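Local atomic coordinates of aminoglycoside-O-phosphotransferase VIII (Streptomyces rimosus, PDB entry 4H05), a protein that probably transfers a phosphate group from ATP to the 3'-hydroxyl of aminoglycoside antibiotics, a magnesium-dependent modification that confers resistance to them. Residues L123-L137 with R178-D190. Residues are numbered along the deposited sequence; the frame is centred on the assembly and turned at random.
Sequences LHALDWERCPFDRSL and RPADEDLAVCHGD
CG2 of Val186 lies 3.6 Å from CA of Trp128 and 3.7 Å from CB of Cys131, while CB of Leu126 also packs against it; with Leu184, Val186 supplies much of the apolar contact of strand 184-187. Leu184 covers one face of the Trp128 indole: its CD1 stands 3.6 Å from the centroid of the six-membered ring and 7° off the normal, a CH-pi contact. Trp128 CG sits between its backbone N and carbonyl carbon (chi1 61°), which turns the indole over the strand; CG of Glu129 lies over the opposite face. The His124 ring presents its edge to Val186 O, with CD2 3.2 Å away.

A water joins the backbones, accepting from Val186 N at 2.7 Å and donating to the carbonyl oxygens of Leu123 and Leu126. At the far end, Glu182 OE1 receives Leu137 N at 2.7 Å in a nearly straight bond (171°), from above the carboxylate plane. Ser136 is the N-cap of helix 137-150, so this carboxylate lies at the helix start, and the helix dipole would probably favour its charged form. Asp134 OD1 takes both OG and N of Ser136, the latter closing an Asx turn.

Farther out, the His124 nitrogens bond to Tyr250 and Asp222. Asp222 also accepts from the backbone N of His188 and Gly189, just before Asp190, the predicted proton acceptor. Through Asp222, helix 109-124 is thus tied to the backbone leading into the predicted catalytic loop, which probably helps set the position of Asp190.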
loop_
_atom_site.group_PDB
_atom_site.type_symbol
_atom_site.label_atom_id
_atom_site.label_comp_id
_atom_site.label_asym_id
_atom_site.label_seq_id
_atom_site.Cartn_x
_atom_site.Cartn_y
_atom_site.Cartn_z
ATOM N N LEU A 123 12.822 1.507 4.434
ATOM C CA LEU A 123 11.716 1.123 5.307
ATOM C C LEU A 123 12.240 -0.022 6.210
ATOM O O LEU A 123 12.177 0.025 7.451
ATOM C CB LEU A 123 10.586 0.630 4.417
ATOM C CG LEU A 123 9.108 0.935 4.478
ATOM C CD1 LEU A 123 8.768 2.339 4.992
ATOM C CD2 LEU A 123 8.525 0.604 3.080
ATOM N N HIS A 124 12.847 -1.038 5.601
ATOM C CA HIS A 124 13.284 -2.189 6.405
ATOM C C HIS A 124 14.494 -1.937 7.216
ATOM O O HIS A 124 14.836 -2.798 7.944
ATOM C CB HIS A 124 13.391 -3.492 5.621
ATOM C CG HIS A 124 12.147 -3.818 4.823
ATOM N ND1 HIS A 124 12.152 -4.669 3.786
ATOM C CD2 HIS A 124 10.879 -3.315 4.899
ATOM C CE1 HIS A 124 10.923 -4.721 3.236
ATOM N NE2 HIS A 124 10.137 -3.901 3.910
ATOM N N ALA A 125 15.112 -0.741 7.128
ATOM C CA ALA A 125 16.266 -0.378 7.974
ATOM C C ALA A 125 15.822 0.219 9.238
ATOM O O ALA A 125 16.626 0.391 10.102
ATOM C CB ALA A 125 17.179 0.618 7.296
ATOM N N LEU A 126 14.562 0.658 9.324
ATOM C CA LEU A 126 14.064 1.176 10.590
ATOM C C LEU A 126 14.169 0.079 11.640
ATOM O O LEU A 126 14.048 -1.065 11.341
ATOM C CB LEU A 126 12.602 1.612 10.456
ATOM C CG LEU A 126 12.477 2.900 9.716
ATOM C CD1 LEU A 126 11.076 3.127 9.185
ATOM C CD2 LEU A 126 12.942 3.990 10.658
ATOM N N ASP A 127 14.370 0.433 12.890
ATOM C CA ASP A 127 14.364 -0.548 13.942
ATOM C C ASP A 127 12.864 -0.756 14.306
ATOM O O ASP A 127 12.210 0.129 14.793
ATOM C CB ASP A 127 15.218 0.009 15.105
ATOM C CG ASP A 127 15.202 -0.887 16.359
ATOM O OD1 ASP A 127 15.940 -0.564 17.305
ATOM O OD2 ASP A 127 14.456 -1.895 16.415
ATOM N N TRP A 128 12.300 -1.915 14.015
ATOM C CA TRP A 128 10.887 -2.168 14.330
ATOM C C TRP A 128 10.491 -1.990 15.733
ATOM O O TRP A 128 9.311 -1.737 15.984
ATOM C CB TRP A 128 10.429 -3.529 13.891
ATOM C CG TRP A 128 11.145 -4.682 14.527
ATOM C CD1 TRP A 128 12.295 -5.349 14.051
ATOM C CD2 TRP A 128 10.821 -5.311 15.793
ATOM N NE1 TRP A 128 12.647 -6.369 14.886
ATOM C CE2 TRP A 128 11.794 -6.420 15.955
ATOM C CE3 TRP A 128 9.826 -5.128 16.759
ATOM C CZ2 TRP A 128 11.799 -7.227 17.073
ATOM C CZ3 TRP A 128 9.799 -6.015 17.863
ATOM C CH2 TRP A 128 10.778 -7.024 18.023
ATOM N N GLU A 129 11.435 -2.064 16.682
ATOM C CA GLU A 129 11.090 -1.783 18.086
ATOM C C GLU A 129 10.784 -0.333 18.331
ATOM O O GLU A 129 10.246 -0.030 19.385
ATOM C CB GLU A 129 12.174 -2.251 19.096
ATOM C CG GLU A 129 12.744 -3.671 18.863
ATOM C CD GLU A 129 13.553 -4.212 20.037
ATOM O OE1 GLU A 129 13.936 -3.403 20.948
ATOM O OE2 GLU A 129 13.809 -5.450 20.082
ATOM N N ARG A 130 11.124 0.575 17.418
ATOM C CA ARG A 130 10.655 1.944 17.535
ATOM C C ARG A 130 9.239 2.097 16.974
ATOM O O ARG A 130 8.591 3.091 17.214
ATOM C CB ARG A 130 11.532 2.972 16.810
ATOM C CG ARG A 130 13.052 2.922 17.018
ATOM C CD ARG A 130 13.452 2.305 18.356
ATOM N NE ARG A 130 14.370 3.207 19.030
ATOM C CZ ARG A 130 15.640 3.373 18.701
ATOM N NH1 ARG A 130 16.204 2.652 17.716
ATOM N NH2 ARG A 130 16.340 4.254 19.383
ATOM N N CYS A 131 8.730 1.114 16.255
ATOM C CA CYS A 131 7.575 1.378 15.415
ATOM C C CYS A 131 6.353 1.172 16.261
ATOM O O CYS A 131 6.212 0.146 16.860
ATOM C CB CYS A 131 7.543 0.402 14.239
ATOM S SG CYS A 131 6.087 0.690 13.211
ATOM N N PRO A 132 5.442 2.139 16.305
ATOM C CA PRO A 132 4.257 1.807 17.119
ATOM C C PRO A 132 3.251 0.839 16.510
ATOM O O PRO A 132 2.279 0.502 17.150
ATOM C CB PRO A 132 3.545 3.163 17.344
ATOM C CG PRO A 132 4.434 4.203 16.766
ATOM C CD PRO A 132 5.584 3.564 16.024
ATOM N N PHE A 133 3.400 0.461 15.261
ATOM C CA PHE A 133 2.238 -0.126 14.613
ATOM C C PHE A 133 2.600 -1.554 14.428
ATOM O O PHE A 133 3.700 -1.819 14.068
ATOM C CB PHE A 133 1.935 0.573 13.296
ATOM C CG PHE A 133 1.787 2.051 13.445
ATOM C CD1 PHE A 133 0.685 2.581 14.101
ATOM C CD2 PHE A 133 2.797 2.897 13.025
ATOM C CE1 PHE A 133 0.581 3.920 14.300
ATOM C CE2 PHE A 133 2.734 4.237 13.255
ATOM C CZ PHE A 133 1.630 4.761 13.888
ATOM N N ASP A 134 1.643 -2.443 14.604
ATOM C CA ASP A 134 1.845 -3.863 14.498
ATOM C C ASP A 134 0.997 -4.337 13.297
ATOM O O ASP A 134 -0.213 -4.213 13.315
ATOM C CB ASP A 134 1.240 -4.507 15.802
ATOM C CG ASP A 134 1.606 -5.950 15.994
ATOM O OD1 ASP A 134 2.317 -6.556 15.176
ATOM O OD2 ASP A 134 1.165 -6.507 17.008
ATOM N N ARG A 135 1.612 -4.942 12.281
ATOM C CA ARG A 135 0.884 -5.684 11.292
ATOM C C ARG A 135 1.413 -7.129 11.131
ATOM O O ARG A 135 1.512 -7.687 9.994
ATOM C CB ARG A 135 0.957 -4.933 9.951
ATOM C CG ARG A 135 -0.254 -5.245 9.052
ATOM C CD ARG A 135 0.207 -5.653 7.639
ATOM N NE ARG A 135 -0.976 -6.008 6.847
ATOM C CZ ARG A 135 -0.967 -6.662 5.690
ATOM N NH1 ARG A 135 0.155 -7.043 5.111
ATOM N NH2 ARG A 135 -2.112 -6.964 5.120
ATOM N N SER A 136 1.780 -7.753 12.250
ATOM C CA SER A 136 2.354 -9.087 12.202
ATOM C C SER A 136 1.289 -10.139 11.997
ATOM O O SER A 136 0.103 -9.816 11.943
ATOM C CB SER A 136 3.126 -9.387 13.481
ATOM O OG SER A 136 2.285 -9.250 14.566
ATOM N N LEU A 137 1.715 -11.397 11.860
ATOM C CA LEU A 137 0.766 -12.532 11.678
ATOM C C LEU A 137 -0.235 -12.681 12.810
ATOM O O LEU A 137 -1.409 -13.130 12.537
ATOM C CB LEU A 137 1.511 -13.837 11.554
ATOM C CG LEU A 137 2.426 -13.944 10.320
ATOM C CD1 LEU A 137 3.410 -15.085 10.507
ATOM C CD2 LEU A 137 1.601 -14.102 9.055
ATOM N N ARG A 178 1.177 -21.118 7.098
ATOM C CA ARG A 178 1.791 -19.960 7.797
ATOM C C ARG A 178 3.250 -20.202 8.132
ATOM O O ARG A 178 3.618 -21.264 8.529
ATOM C CB ARG A 178 0.988 -19.414 9.005
ATOM C CG ARG A 178 1.497 -19.655 10.396
ATOM C CD ARG A 178 0.406 -19.222 11.406
ATOM N NE ARG A 178 0.835 -18.154 12.305
ATOM C CZ ARG A 178 0.048 -17.426 13.103
ATOM N NH1 ARG A 178 -1.275 -17.595 13.175
ATOM N NH2 ARG A 178 0.607 -16.502 13.871
ATOM N N PRO A 179 4.107 -19.197 7.926
ATOM C CA PRO A 179 5.514 -19.410 8.274
ATOM C C PRO A 179 5.784 -19.747 9.747
ATOM O O PRO A 179 5.019 -19.357 10.640
ATOM C CB PRO A 179 6.161 -18.087 7.879
ATOM C CG PRO A 179 5.292 -17.595 6.779
ATOM C CD PRO A 179 3.915 -17.909 7.255
ATOM N N ALA A 180 6.840 -20.533 9.943
ATOM C CA ALA A 180 7.461 -20.796 11.253
ATOM C C ALA A 180 7.930 -19.540 12.034
ATOM O O ALA A 180 7.815 -19.471 13.246
ATOM C CB ALA A 180 8.668 -21.723 11.029
ATOM N N ASP A 181 8.486 -18.558 11.325
ATOM C CA ASP A 181 9.132 -17.397 11.959
ATOM C C ASP A 181 8.725 -16.134 11.159
ATOM O O ASP A 181 8.301 -16.248 10.018
ATOM C CB ASP A 181 10.630 -17.583 11.863
ATOM C CG ASP A 181 11.093 -17.591 10.424
ATOM O OD1 ASP A 181 10.893 -18.665 9.793
ATOM O OD2 ASP A 181 11.560 -16.515 9.909
ATOM N N GLU A 182 8.790 -14.961 11.782
ATOM C CA GLU A 182 8.593 -13.679 11.107
ATOM C C GLU A 182 9.925 -13.011 11.229
ATOM O O GLU A 182 10.368 -12.789 12.338
ATOM C CB GLU A 182 7.534 -12.806 11.799
ATOM C CG GLU A 182 6.114 -13.204 11.548
ATOM C CD GLU A 182 5.188 -12.460 12.444
ATOM O OE1 GLU A 182 4.420 -11.628 11.905
ATOM O OE2 GLU A 182 5.241 -12.696 13.669
ATOM N N ASP A 183 10.567 -12.695 10.111
ATOM C CA ASP A 183 11.777 -11.899 10.141
ATOM C C ASP A 183 11.339 -10.379 10.149
ATOM O O ASP A 183 11.121 -9.764 9.116
ATOM C CB ASP A 183 12.569 -12.311 8.919
ATOM C CG ASP A 183 13.756 -11.425 8.674
ATOM O OD1 ASP A 183 14.155 -10.751 9.602
ATOM O OD2 ASP A 183 14.287 -11.425 7.561
ATOM N N LEU A 184 11.174 -9.784 11.317
ATOM C CA LEU A 184 10.454 -8.533 11.405
ATOM C C LEU A 184 11.232 -7.372 10.839
ATOM O O LEU A 184 12.418 -7.240 11.074
ATOM C CB LEU A 184 10.124 -8.203 12.864
ATOM C CG LEU A 184 9.084 -9.053 13.574
ATOM C CD1 LEU A 184 8.997 -8.767 15.078
ATOM C CD2 LEU A 184 7.735 -9.021 12.904
ATOM N N ALA A 185 10.517 -6.492 10.158
ATOM C CA ALA A 185 10.971 -5.153 9.804
ATOM C C ALA A 185 9.727 -4.235 9.774
ATOM O O ALA A 185 8.583 -4.679 9.795
ATOM C CB ALA A 185 11.625 -5.170 8.427
ATOM N N VAL A 186 9.951 -2.938 9.712
ATOM C CA VAL A 186 8.841 -2.011 9.465
ATOM C C VAL A 186 8.474 -2.066 8.034
ATOM O O VAL A 186 9.289 -1.610 7.158
ATOM C CB VAL A 186 9.196 -0.573 9.849
ATOM C CG1 VAL A 186 8.010 0.409 9.499
ATOM C CG2 VAL A 186 9.608 -0.542 11.332
ATOM N N CYS A 187 7.259 -2.619 7.803
ATOM C CA CYS A 187 6.672 -2.831 6.464
ATOM C C CYS A 187 5.590 -1.810 6.076
ATOM O O CYS A 187 4.929 -1.233 6.956
ATOM C CB CYS A 187 6.149 -4.256 6.343
ATOM S SG CYS A 187 7.473 -5.537 6.396
ATOM N N HIS A 188 5.503 -1.497 4.774
ATOM C CA HIS A 188 4.391 -0.762 4.251
ATOM C C HIS A 188 3.123 -1.603 4.255
ATOM O O HIS A 188 2.081 -1.183 4.690
ATOM C CB HIS A 188 4.740 -0.416 2.856
ATOM C CG HIS A 188 3.681 0.408 2.153
ATOM N ND1 HIS A 188 2.650 -0.149 1.457
ATOM C CD2 HIS A 188 3.540 1.748 2.050
ATOM C CE1 HIS A 188 1.933 0.782 0.957
ATOM N NE2 HIS A 188 2.454 1.965 1.309
ATOM N N GLY A 189 3.206 -2.788 3.673
ATOM C CA GLY A 189 2.143 -3.786 3.707
ATOM C C GLY A 189 1.204 -3.839 2.528
ATOM O O GLY A 189 0.352 -4.762 2.443
ATOM N N ASP A 190 1.282 -2.815 1.678
ATOM C CA ASP A 190 0.721 -2.882 0.328
ATOM C C ASP A 190 1.686 -2.187 -0.663
ATOM O O ASP A 190 1.310 -1.247 -1.395
ATOM C CB ASP A 190 -0.684 -2.304 0.294
ATOM C CG ASP A 190 -1.393 -2.573 -1.024
ATOM O OD1 ASP A 190 -2.401 -1.967 -1.230
ATOM O OD2 ASP A 190 -0.912 -3.339 -1.868
HETATM O O HOH W 1 12.531 -2.341 9.524
HETATM O O HOH W 2 1.473 -7.329 2.670
#